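PDB 6EO5: PpBBE-like 1 D396N from Physcomitrella patens subsp. patens, which is a variant of a flavin-dependent cellobiose oxidase of the berberine bridge enzyme family that holds its FAD by two covalent bonds. Local coordinates for residues Q59-V64 and Q174-N179; G79-E84 and P143-A148; F120-L125 and I137-C142. All coordinates share one frame; numbering follows the deposited sequence.

Contact 1 (Q59-V64 and Q174-N179); sequences QVQNAV and QLVAAN. With NAG (2-acetamido-2-deoxy-beta-D-glucopyranose), chain D.
Val176, the last residue of strand 170-176, points its side chain at helix 57-70 and meets three residues there. Its CG2 lies 3.5 Å from Val60 CG1. Its CG1, anti to the backbone N (chi1 175°), is 3.8 Å from Gln61 CG, the two side chains running at about a right angle, and on the next turn Val64 CG2 slides past it at 4.1 Å. A branched, compact valine suits a place where one residue must fill the groove between two helical turns. Gln61 spends only its methylene on this contact; the extended chain carries NE2 on to Gly180 O. This is helix-on-sheet packing within the FAD-binding domain of the vanillyl-alcohol oxidase fold, and Ile207 of the neighbouring strand joins both helical valines. Beyond the strand, Ala177 and Ala178 turn their methyls from the helix and present backbone instead: Val64 CG1 rests 3.8 Å from Ala177 O and 3.7 Å from Ala178 O, and the latter oxygen also accepts a bond from Lys68 NZ. Asn179 heads away altogether. Its ND2 is joined to C1 of the N-acetylglucosamine at 1.5 Å, while its OD1 is hydrogen-bonded to Thr181 OG1, in the Asn-Gly-Thr sequon of N-glycosylation.

Contact 2 (G79-E84 and P143-A148); sequences GGHSYE and PTVGIA. With FAD (flavin-adenine dinucleotide), chain C.
His81 reaches from its glycine-rich loop to Thr144 and Val145 while carrying the flavin, the 8-alpha-N1-histidyl linkage of covalent flavoenzymes with the vanillyl-alcohol oxidase fold. Starting at CB, the side chain leaves the backbone near the pyrophosphate, with FAD O2P 3.6 Å from CB. CG lies under Val145 CG2 and close to FAD C8M and C8. On one side of it ND1 is bonded to FAD C8M at 1.5 Å, which places the methyl carbon at the ring edge, and CE1 lies beside the second dimethylbenzene methyl, C7M. On the other side, CD2 runs 3.6 Å from Val145 CA. At the tip, NE2 donates to Thr144 OG1 at 2.7 Å; the hydroxyl sits only 12° out of the ring plane, although the bond is bent, with an N-H...O angle of 142°. With one nitrogen bonded to carbon and the other held by threonine, the ring's rotation is fixed at two edges. Val145 CG2 stands over one face in a CH-pi contact, 3.6 Å from the centroid, and also touches FAD C8, so a single methyl packs against both joined rings. Tyr40 stacks on the imidazole as well. Behind the histidine the backbones close up until Gly79 CA and Gly146 CA are 3.8 Å apart; a CB on Gly79 would clash with Gly146 N, and one on Gly146 with Gly79 N. Gly80 has a positive phi, which favours glycine. The backbone amides of this loop face the phosphates: those of Gly79, Gly80, His81 and Ser82 all donate to them. Helix 147-153, with Gly146 at its N-cap position, would probably add the partial positive charge of its N terminus, and Gly146 N donates to FAD O2P at 2.8 Å.

Contact 3 (F120-L125 and I137-C142); sequences FRLGPL and IPAGNC. With FAD (flavin-adenine dinucleotide), chain C.
Leu122 holds CG anti to its carbonyl carbon (chi1 -65°), aiming both methyls at the loop 137-142, while Leu125, one turn on, swings CG anti to its backbone N (chi1 -180°) to bring CD2 to Ile137. Both methyls of Leu122 touch Ala139 CB, CD2 at 3.9 Å; CD1 also rests on backbone oxygens, 3.6 Å from Gly140 O and 3.7 Å from Cys142 O. Tip to tip and at about a right angle, Leu125 CD2 meets Ile137 CD1 at 3.8 Å. Small residues suit the loop: the alanine methyl fits against a leucine, and a CB on Gly140 would clash with FAD O4. An alanine in place of Leu122 would probably open a gap beside Ala139 and leave the backbone leading to Cys142 less firmly backed. Pro138 centres an inverse gamma turn that bends the chain between Ile137 and Ala139. Gly140 O is further held by Tyr126 OH, and Asn141 N gives FAD O4 a weak hydrogen bond. At Cys142 the segment reaches the cofactor: SG is bonded to FAD C6 at 1.8 Å, the 6-S-cysteinyl linkage characteristic of bicovalent flavin sites in berberine bridge enzyme-like oxidases.

In the fold
From the N terminus, helix 57-70 supplies the first half of contact 1, and the loop after strand 74-77 the first half of contact 2. The chain then passes through three strands to 120-125, where helix 122-133 begins. The loops close in reverse order: 137-142 completes contact 3, the directly following 143-148 completes contact 2, and 174-179 finally completes contact 1. All three are thus nested and none cross. Contacts 2 and 3 adjoin, their centres 10 Å apart, with probable hydrogen bonds from Gly123 N to Pro143 O and from Leu122 N to Val145 O; together they grip the FAD. Contact 1 stands apart, 21 Å from contact 2 between centres, tying helix to sheet.

Contact 1 (Q59-V64 and Q174-N179)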
loop_
_atom_site.group_PDB
_atom_site.type_symbol
_atom_site.label_atom_id
_atom_site.label_comp_id
_atom_site.label_asym_id
_atom_site.label_seq_id
_atom_site.Cartn_x
_atom_site.Cartn_y
_atom_site.Cartn_z
ATOM N N GLN A 59 -17.316 18.960 8.515
ATOM C CA GLN A 59 -16.227 19.069 9.480
ATOM C C GLN A 59 -14.866 18.975 8.797
ATOM O O GLN A 59 -13.901 19.624 9.227
ATOM C CB GLN A 59 -16.380 17.994 10.552
ATOM C CG GLN A 59 -17.608 18.186 11.409
ATOM C CD GLN A 59 -17.745 17.114 12.452
ATOM O OE1 GLN A 59 -17.085 16.079 12.379
ATOM N NE2 GLN A 59 -18.597 17.352 13.440
ATOM N N VAL A 60 -14.770 18.169 7.737
ATOM C CA VAL A 60 -13.566 18.181 6.914
ATOM C C VAL A 60 -13.336 19.579 6.363
ATOM O O VAL A 60 -12.234 20.130 6.457
ATOM C CB VAL A 60 -13.664 17.134 5.791
ATOM C CG1 VAL A 60 -12.447 17.228 4.881
ATOM C CG2 VAL A 60 -13.772 15.739 6.377
ATOM N N GLN A 61 -14.390 20.187 5.806
ATOM C CA GLN A 61 -14.293 21.560 5.320
ATOM C C GLN A 61 -13.873 22.523 6.425
ATOM O O GLN A 61 -13.135 23.485 6.167
ATOM C CB GLN A 61 -15.625 21.984 4.713
ATOM C CG GLN A 61 -15.855 21.395 3.339
ATOM C CD GLN A 61 -17.298 21.461 2.901
ATOM O OE1 GLN A 61 -18.214 21.216 3.700
ATOM N NE2 GLN A 61 -17.517 21.780 1.624
ATOM N N ASN A 62 -14.315 22.272 7.661
ATOM C CA ASN A 62 -13.912 23.125 8.770
ATOM C C ASN A 62 -12.421 23.004 9.036
ATOM O O ASN A 62 -11.728 24.015 9.208
ATOM C CB ASN A 62 -14.692 22.766 10.028
ATOM C CG ASN A 62 -14.125 23.430 11.258
ATOM O OD1 ASN A 62 -13.260 22.877 11.935
ATOM N ND2 ASN A 62 -14.597 24.634 11.547
ATOM N N ALA A 63 -11.911 21.767 9.091
ATOM C CA ALA A 63 -10.485 21.563 9.334
ATOM C C ALA A 63 -9.638 22.216 8.245
ATOM O O ALA A 63 -8.627 22.860 8.541
ATOM C CB ALA A 63 -10.179 20.066 9.442
ATOM N N VAL A 64 -10.048 22.077 6.983
ATOM C CA VAL A 64 -9.299 22.681 5.886
ATOM C C VAL A 64 -9.341 24.201 5.984
ATOM O O VAL A 64 -8.343 24.885 5.723
ATOM C CB VAL A 64 -9.844 22.183 4.535
ATOM C CG1 VAL A 64 -9.209 22.950 3.382
ATOM C CG2 VAL A 64 -9.605 20.685 4.391
ATOM N N GLN A 174 -14.672 11.192 -4.028
ATOM C CA GLN A 174 -15.086 12.524 -3.617
ATOM C C GLN A 174 -14.101 13.035 -2.585
ATOM O O GLN A 174 -13.738 12.299 -1.660
ATOM C CB GLN A 174 -16.482 12.521 -3.030
ATOM C CG GLN A 174 -17.485 11.967 -3.988
ATOM C CD GLN A 174 -18.869 12.066 -3.443
ATOM O OE1 GLN A 174 -19.083 12.656 -2.374
ATOM N NE2 GLN A 174 -19.830 11.494 -4.162
ATOM N N LEU A 175 -13.675 14.289 -2.743
ATOM C CA LEU A 175 -12.724 14.887 -1.820
ATOM C C LEU A 175 -13.104 16.334 -1.539
ATOM O O LEU A 175 -13.846 16.967 -2.292
ATOM C CB LEU A 175 -11.281 14.811 -2.358
ATOM C CG LEU A 175 -10.966 15.515 -3.676
ATOM C CD1 LEU A 175 -10.380 16.899 -3.419
ATOM C CD2 LEU A 175 -10.019 14.659 -4.495
ATOM N N VAL A 176 -12.574 16.841 -0.431
ATOM C CA VAL A 176 -12.639 18.251 -0.065
ATOM C C VAL A 176 -11.351 18.903 -0.551
ATOM O O VAL A 176 -10.262 18.561 -0.076
ATOM C CB VAL A 176 -12.811 18.417 1.455
ATOM C CG1 VAL A 176 -12.749 19.883 1.859
ATOM C CG2 VAL A 176 -14.113 17.779 1.903
ATOM N N ALA A 177 -11.468 19.833 -1.499
ATOM C CA ALA A 177 -10.303 20.450 -2.119
ATOM C C ALA A 177 -9.727 21.571 -1.243
ATOM O O ALA A 177 -10.208 21.859 -0.142
ATOM C CB ALA A 177 -10.656 20.968 -3.511
ATOM N N ALA A 178 -8.657 22.204 -1.737
ATOM C CA ALA A 178 -7.945 23.188 -0.925
ATOM C C ALA A 178 -8.789 24.432 -0.687
ATOM O O ALA A 178 -8.718 25.034 0.390
ATOM C CB ALA A 178 -6.616 23.565 -1.581
ATOM N N ASN A 179 -9.585 24.841 -1.680
ATOM C CA ASN A 179 -10.442 26.007 -1.499
ATOM C C ASN A 179 -11.750 25.675 -0.784
ATOM O O ASN A 179 -12.581 26.569 -0.613
ATOM C CB ASN A 179 -10.698 26.707 -2.858
ATOM C CG ASN A 179 -11.625 25.926 -3.796
ATOM O OD1 ASN A 179 -12.212 24.913 -3.421
ATOM N ND2 ASN A 179 -11.758 26.424 -5.035
HETATM C C1 NAG D . -12.589 25.851 -6.076
HETATM C C2 NAG D . -13.876 26.632 -6.309
HETATM C C3 NAG D . -14.780 25.861 -7.266
HETATM C C4 NAG D . -14.044 25.602 -8.576
HETATM C C5 NAG D . -12.700 24.906 -8.322
HETATM C C6 NAG D . -11.844 24.806 -9.564
HETATM C C7 NAG D . -14.536 28.121 -4.466
HETATM C C8 NAG D . -13.771 29.197 -5.185
HETATM N N2 NAG D . -14.560 26.918 -5.057
HETATM O O3 NAG D . -15.978 26.588 -7.520
HETATM O O4 NAG D . -14.859 24.819 -9.444
HETATM O O5 NAG D . -11.917 25.631 -7.351
HETATM O O6 NAG D . -10.810 25.781 -9.539
HETATM O O7 NAG D . -15.114 28.334 -3.402
#

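Contact 2 (G79-E84 and P143-A148)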
loop_
_atom_site.group_PDB
_atom_site.type_symbol
_atom_site.label_atom_id
_atom_site.label_comp_id
_atom_site.label_asym_id
_atom_site.label_seq_id
_atom_site.Cartn_x
_atom_site.Cartn_y
_atom_site.Cartn_z
ATOM N N GLY A 79 -5.361 4.629 7.677
ATOM C CA GLY A 79 -4.935 3.618 8.631
ATOM C C GLY A 79 -3.600 3.861 9.304
ATOM O O GLY A 79 -3.209 3.063 10.160
ATOM N N GLY A 80 -2.887 4.921 8.930
ATOM C CA GLY A 80 -1.636 5.271 9.580
ATOM C C GLY A 80 -0.471 4.333 9.336
ATOM O O GLY A 80 0.385 4.186 10.213
ATOM N N HIS A 81 -0.399 3.700 8.164
ATOM C CA HIS A 81 0.673 2.757 7.863
ATOM C C HIS A 81 1.848 3.378 7.103
ATOM O O HIS A 81 2.752 2.638 6.701
ATOM C CB HIS A 81 0.121 1.557 7.080
ATOM C CG HIS A 81 -0.381 0.464 7.967
ATOM N ND1 HIS A 81 0.359 -0.670 8.251
ATOM C CD2 HIS A 81 -1.530 0.362 8.675
ATOM C CE1 HIS A 81 -0.319 -1.406 9.118
ATOM N NE2 HIS A 81 -1.469 -0.813 9.376
ATOM N N SER A 82 1.871 4.705 6.922
ATOM C CA SER A 82 2.869 5.337 6.059
ATOM C C SER A 82 4.280 5.024 6.526
ATOM O O SER A 82 4.637 5.297 7.680
ATOM C CB SER A 82 2.667 6.848 6.026
ATOM O OG SER A 82 3.846 7.495 5.592
ATOM N N TYR A 83 5.093 4.477 5.615
ATOM C CA TYR A 83 6.430 4.027 5.994
ATOM C C TYR A 83 7.319 5.169 6.457
ATOM O O TYR A 83 8.318 4.924 7.138
ATOM C CB TYR A 83 7.099 3.291 4.835
ATOM C CG TYR A 83 6.555 1.889 4.588
ATOM C CD1 TYR A 83 5.526 1.357 5.376
ATOM C CD2 TYR A 83 7.073 1.103 3.571
ATOM C CE1 TYR A 83 5.036 0.095 5.151
ATOM C CE2 TYR A 83 6.595 -0.157 3.338
ATOM C CZ TYR A 83 5.583 -0.661 4.125
ATOM O OH TYR A 83 5.121 -1.927 3.867
ATOM N N GLU A 84 6.974 6.406 6.110
ATOM C CA GLU A 84 7.723 7.584 6.519
ATOM C C GLU A 84 6.936 8.472 7.478
ATOM O O GLU A 84 7.299 9.632 7.676
ATOM C CB GLU A 84 8.150 8.382 5.288
ATOM C CG GLU A 84 9.126 7.659 4.379
ATOM C CD GLU A 84 10.550 7.685 4.902
ATOM O OE1 GLU A 84 10.740 7.645 6.133
ATOM O OE2 GLU A 84 11.489 7.748 4.078
ATOM N N PRO A 143 -4.413 -6.512 7.562
ATOM C CA PRO A 143 -5.809 -6.156 7.865
ATOM C C PRO A 143 -5.996 -4.754 8.423
ATOM O O PRO A 143 -7.082 -4.179 8.236
ATOM C CB PRO A 143 -6.227 -7.220 8.888
ATOM C CG PRO A 143 -5.274 -8.326 8.689
ATOM C CD PRO A 143 -3.984 -7.702 8.312
ATOM N N THR A 144 -4.990 -4.189 9.103
ATOM C CA THR A 144 -5.136 -2.878 9.727
ATOM C C THR A 144 -4.806 -1.720 8.791
ATOM O O THR A 144 -4.904 -0.561 9.219
ATOM C CB THR A 144 -4.275 -2.778 10.997
ATOM O OG1 THR A 144 -2.889 -2.725 10.656
ATOM C CG2 THR A 144 -4.508 -3.974 11.896
ATOM N N VAL A 145 -4.450 -1.996 7.529
ATOM C CA VAL A 145 -4.112 -0.938 6.580
ATOM C C VAL A 145 -5.368 -0.186 6.174
ATOM O O VAL A 145 -6.437 -0.783 5.976
ATOM C CB VAL A 145 -3.397 -1.525 5.350
ATOM C CG1 VAL A 145 -3.442 -0.559 4.162
ATOM C CG2 VAL A 145 -1.965 -1.858 5.692
ATOM N N GLY A 146 -5.251 1.134 6.044
ATOM C CA GLY A 146 -6.376 1.927 5.593
ATOM C C GLY A 146 -6.558 1.809 4.089
ATOM O O GLY A 146 -5.593 1.732 3.329
ATOM N N ILE A 147 -7.824 1.788 3.661
ATOM C CA ILE A 147 -8.109 1.680 2.234
ATOM C C ILE A 147 -7.614 2.912 1.493
ATOM O O ILE A 147 -7.275 2.836 0.307
ATOM C CB ILE A 147 -9.616 1.462 2.007
ATOM C CG1 ILE A 147 -9.918 1.261 0.520
ATOM C CG2 ILE A 147 -10.389 2.632 2.549
ATOM C CD1 ILE A 147 -9.230 0.059 -0.080
ATOM N N ALA A 148 -7.541 4.052 2.181
ATOM C CA ALA A 148 -7.306 5.347 1.553
ATOM C C ALA A 148 -5.893 5.475 0.993
ATOM O O ALA A 148 -5.718 5.577 -0.225
ATOM C CB ALA A 148 -7.576 6.466 2.560
HETATM P PA FAD C . -1.698 6.482 6.012
HETATM O O1A FAD C . -0.379 6.661 6.746
HETATM O O2A FAD C . -2.873 6.902 6.858
HETATM O O5B FAD C . -1.744 7.208 4.571
HETATM C C5B FAD C . -0.628 7.207 3.706
HETATM C C4B FAD C . -0.613 8.462 2.840
HETATM O O4B FAD C . -1.873 8.646 2.223
HETATM C C3B FAD C . -0.344 9.715 3.655
HETATM O O3B FAD C . 0.343 10.639 2.839
HETATM C C2B FAD C . -1.729 10.240 3.927
HETATM O O2B FAD C . -1.727 11.623 4.176
HETATM C C1B FAD C . -2.466 9.863 2.647
HETATM N N9A FAD C . -3.913 9.736 2.933
HETATM C C8A FAD C . -4.495 8.962 3.909
HETATM N N7A FAD C . -5.833 9.135 3.863
HETATM C C5A FAD C . -6.118 10.012 2.876
HETATM C C6A FAD C . -7.311 10.539 2.420
HETATM N N6A FAD C . -8.454 10.173 2.991
HETATM N N1A FAD C . -7.307 11.434 1.373
HETATM C C2A FAD C . -6.113 11.809 0.800
HETATM N N3A FAD C . -4.922 11.288 1.260
HETATM C C4A FAD C . -4.925 10.403 2.287
HETATM N N1 FAD C . 1.037 -2.225 0.388
HETATM C C2 FAD C . 0.525 -3.026 -0.639
HETATM O O2 FAD C . 0.346 -2.599 -1.799
HETATM N N3 FAD C . 0.188 -4.339 -0.357
HETATM C C4 FAD C . 0.362 -4.854 0.910
HETATM O O4 FAD C . 0.043 -6.017 1.135
HETATM C C4X FAD C . 0.873 -4.061 1.927
HETATM N N5 FAD C . 1.000 -4.570 3.202
HETATM C C5X FAD C . 1.196 -3.713 4.268
HETATM C C6 FAD C . 1.182 -4.221 5.563
HETATM C C7 FAD C . 1.254 -3.389 6.692
HETATM C C7M FAD C . 1.218 -3.979 8.083
HETATM C C8 FAD C . 1.459 -2.008 6.486
HETATM C C8M FAD C . 1.663 -1.062 7.654
HETATM C C9 FAD C . 1.563 -1.525 5.168
HETATM C C9A FAD C . 1.414 -2.356 4.043
HETATM N N10 FAD C . 1.553 -1.910 2.722
HETATM C C10 FAD C . 1.173 -2.726 1.674
HETATM C "C1'" FAD C . 1.827 -0.478 2.403
HETATM C "C2'" FAD C . 0.501 0.271 2.305
HETATM O "O2'" FAD C . -0.161 0.057 1.080
HETATM C "C3'" FAD C . 0.772 1.750 2.462
HETATM O "O3'" FAD C . 1.383 1.903 3.720
HETATM C "C4'" FAD C . -0.531 2.538 2.356
HETATM O "O4'" FAD C . -0.247 3.807 1.801
HETATM C "C5'" FAD C . -1.206 2.654 3.721
HETATM O "O5'" FAD C . -2.352 3.480 3.710
HETATM P P FAD C . -2.927 4.013 5.124
HETATM O O1P FAD C . -4.226 4.749 4.892
HETATM O O2P FAD C . -3.054 2.936 6.168
HETATM O O3P FAD C . -1.710 4.910 5.673
#

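Contact 3 (F120-L125 and I137-C142)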
loop_
_atom_site.group_PDB
_atom_site.type_symbol
_atom_site.label_atom_id
_atom_site.label_comp_id
_atom_site.label_asym_id
_atom_site.label_seq_id
_atom_site.Cartn_x
_atom_site.Cartn_y
_atom_site.Cartn_z
ATOM N N PHE A 120 -12.048 3.315 6.223
ATOM C CA PHE A 120 -12.052 1.863 6.328
ATOM C C PHE A 120 -10.638 1.293 6.427
ATOM O O PHE A 120 -9.684 1.815 5.834
ATOM C CB PHE A 120 -12.756 1.256 5.116
ATOM C CG PHE A 120 -14.096 0.670 5.422
ATOM C CD1 PHE A 120 -14.198 -0.568 6.046
ATOM C CD2 PHE A 120 -15.263 1.341 5.070
ATOM C CE1 PHE A 120 -15.450 -1.123 6.324
ATOM C CE2 PHE A 120 -16.519 0.797 5.346
ATOM C CZ PHE A 120 -16.606 -0.433 5.976
ATOM N N ARG A 121 -10.516 0.203 7.189
ATOM C CA ARG A 121 -9.344 -0.659 7.188
ATOM C C ARG A 121 -9.644 -1.891 6.342
ATOM O O ARG A 121 -10.801 -2.234 6.108
ATOM C CB ARG A 121 -8.945 -1.079 8.607
ATOM C CG ARG A 121 -8.999 0.013 9.665
ATOM C CD ARG A 121 -8.376 1.287 9.196
ATOM N NE ARG A 121 -7.677 2.000 10.264
ATOM C CZ ARG A 121 -8.088 3.144 10.809
ATOM N NH1 ARG A 121 -9.218 3.716 10.395
ATOM N NH2 ARG A 121 -7.365 3.711 11.776
ATOM N N LEU A 122 -8.587 -2.567 5.879
ATOM C CA LEU A 122 -8.788 -3.634 4.900
ATOM C C LEU A 122 -9.516 -4.828 5.510
ATOM O O LEU A 122 -10.385 -5.425 4.862
ATOM C CB LEU A 122 -7.455 -4.074 4.300
ATOM C CG LEU A 122 -6.696 -3.054 3.449
ATOM C CD1 LEU A 122 -5.548 -3.745 2.750
ATOM C CD2 LEU A 122 -7.608 -2.339 2.444
ATOM N N GLY A 123 -9.174 -5.194 6.745
ATOM C CA GLY A 123 -9.828 -6.285 7.430
ATOM C C GLY A 123 -11.340 -6.140 7.442
ATOM O O GLY A 123 -12.072 -6.945 6.854
ATOM N N PRO A 124 -11.840 -5.102 8.119
ATOM C CA PRO A 124 -13.290 -4.856 8.102
ATOM C C PRO A 124 -13.869 -4.687 6.705
ATOM O O PRO A 124 -15.025 -5.073 6.472
ATOM C CB PRO A 124 -13.427 -3.573 8.930
ATOM C CG PRO A 124 -12.260 -3.640 9.871
ATOM C CD PRO A 124 -11.142 -4.220 9.070
ATOM N N LEU A 125 -13.110 -4.120 5.762
ATOM C CA LEU A 125 -13.651 -3.945 4.420
ATOM C C LEU A 125 -13.854 -5.292 3.723
ATOM O O LEU A 125 -14.843 -5.480 3.000
ATOM C CB LEU A 125 -12.747 -3.025 3.600
ATOM C CG LEU A 125 -13.205 -2.758 2.163
ATOM C CD1 LEU A 125 -14.630 -2.237 2.128
ATOM C CD2 LEU A 125 -12.259 -1.792 1.447
ATOM N N ILE A 137 -12.512 -6.424 -3.340
ATOM C CA ILE A 137 -11.573 -5.679 -4.169
ATOM C C ILE A 137 -10.216 -6.355 -4.000
ATOM O O ILE A 137 -9.973 -7.003 -2.968
ATOM C CB ILE A 137 -11.523 -4.194 -3.783
ATOM C CG1 ILE A 137 -11.045 -4.027 -2.348
ATOM C CG2 ILE A 137 -12.869 -3.556 -3.991
ATOM C CD1 ILE A 137 -10.884 -2.589 -1.955
ATOM N N PRO A 138 -9.289 -6.241 -4.987
ATOM C CA PRO A 138 -7.982 -6.910 -4.872
ATOM C C PRO A 138 -6.986 -6.130 -4.009
ATOM O O PRO A 138 -5.913 -5.713 -4.462
ATOM C CB PRO A 138 -7.549 -7.021 -6.341
ATOM C CG PRO A 138 -8.153 -5.825 -6.993
ATOM C CD PRO A 138 -9.456 -5.553 -6.281
ATOM N N ALA A 139 -7.320 -5.954 -2.728
ATOM C CA ALA A 139 -6.469 -5.197 -1.817
ATOM C C ALA A 139 -5.348 -6.067 -1.252
ATOM O O ALA A 139 -5.256 -7.266 -1.528
ATOM C CB ALA A 139 -7.292 -4.581 -0.688
ATOM N N GLY A 140 -4.482 -5.442 -0.448
ATOM C CA GLY A 140 -3.359 -6.119 0.173
ATOM C C GLY A 140 -3.789 -6.982 1.342
ATOM O O GLY A 140 -4.973 -7.164 1.615
ATOM N N ASN A 141 -2.799 -7.506 2.065
ATOM C CA ASN A 141 -3.079 -8.535 3.056
ATOM C C ASN A 141 -2.861 -8.105 4.502
ATOM O O ASN A 141 -3.060 -8.925 5.402
ATOM C CB ASN A 141 -2.246 -9.787 2.768
ATOM C CG ASN A 141 -0.806 -9.597 3.106
ATOM O OD1 ASN A 141 -0.244 -8.518 2.879
ATOM N ND2 ASN A 141 -0.189 -10.630 3.678
ATOM N N CYS A 142 -2.464 -6.862 4.766
ATOM C CA CYS A 142 -2.389 -6.370 6.138
ATOM C C CYS A 142 -3.760 -5.868 6.587
ATOM O O CYS A 142 -4.250 -4.868 6.039
ATOM C CB CYS A 142 -1.358 -5.265 6.243
ATOM S SG CYS A 142 0.284 -5.736 5.611
HETATM P PA FAD C . -1.698 6.482 6.012
HETATM O O1A FAD C . -0.379 6.661 6.746
HETATM O O2A FAD C . -2.873 6.902 6.858
HETATM O O5B FAD C . -1.744 7.208 4.571
HETATM C C5B FAD C . -0.628 7.207 3.706
HETATM C C4B FAD C . -0.613 8.462 2.840
HETATM O O4B FAD C . -1.873 8.646 2.223
HETATM C C3B FAD C . -0.344 9.715 3.655
HETATM O O3B FAD C . 0.343 10.639 2.839
HETATM C C2B FAD C . -1.729 10.240 3.927
HETATM O O2B FAD C . -1.727 11.623 4.176
HETATM C C1B FAD C . -2.466 9.863 2.647
HETATM N N9A FAD C . -3.913 9.736 2.933
HETATM C C8A FAD C . -4.495 8.962 3.909
HETATM N N7A FAD C . -5.833 9.135 3.863
HETATM C C5A FAD C . -6.118 10.012 2.876
HETATM C C6A FAD C . -7.311 10.539 2.420
HETATM N N6A FAD C . -8.454 10.173 2.991
HETATM N N1A FAD C . -7.307 11.434 1.373
HETATM C C2A FAD C . -6.113 11.809 0.800
HETATM N N3A FAD C . -4.922 11.288 1.260
HETATM C C4A FAD C . -4.925 10.403 2.287
HETATM N N1 FAD C . 1.037 -2.225 0.388
HETATM C C2 FAD C . 0.525 -3.026 -0.639
HETATM O O2 FAD C . 0.346 -2.599 -1.799
HETATM N N3 FAD C . 0.188 -4.339 -0.357
HETATM C C4 FAD C . 0.362 -4.854 0.910
HETATM O O4 FAD C . 0.043 -6.017 1.135
HETATM C C4X FAD C . 0.873 -4.061 1.927
HETATM N N5 FAD C . 1.000 -4.570 3.202
HETATM C C5X FAD C . 1.196 -3.713 4.268
HETATM C C6 FAD C . 1.182 -4.221 5.563
HETATM C C7 FAD C . 1.254 -3.389 6.692
HETATM C C7M FAD C . 1.218 -3.979 8.083
HETATM C C8 FAD C . 1.459 -2.008 6.486
HETATM C C8M FAD C . 1.663 -1.062 7.654
HETATM C C9 FAD C . 1.563 -1.525 5.168
HETATM C C9A FAD C . 1.414 -2.356 4.043
HETATM N N10 FAD C . 1.553 -1.910 2.722
HETATM C C10 FAD C . 1.173 -2.726 1.674
HETATM C "C1'" FAD C . 1.827 -0.478 2.403
HETATM C "C2'" FAD C . 0.501 0.271 2.305
HETATM O "O2'" FAD C . -0.161 0.057 1.080
HETATM C "C3'" FAD C . 0.772 1.750 2.462
HETATM O "O3'" FAD C . 1.383 1.903 3.720
HETATM C "C4'" FAD C . -0.531 2.538 2.356
HETATM O "O4'" FAD C . -0.247 3.807 1.801
HETATM C "C5'" FAD C . -1.206 2.654 3.721
HETATM O "O5'" FAD C . -2.352 3.480 3.710
HETATM P P FAD C . -2.927 4.013 5.124
HETATM O O1P FAD C . -4.226 4.749 4.892
HETATM O O2P FAD C . -3.054 2.936 6.168
HETATM O O3P FAD C . -1.710 4.910 5.673
#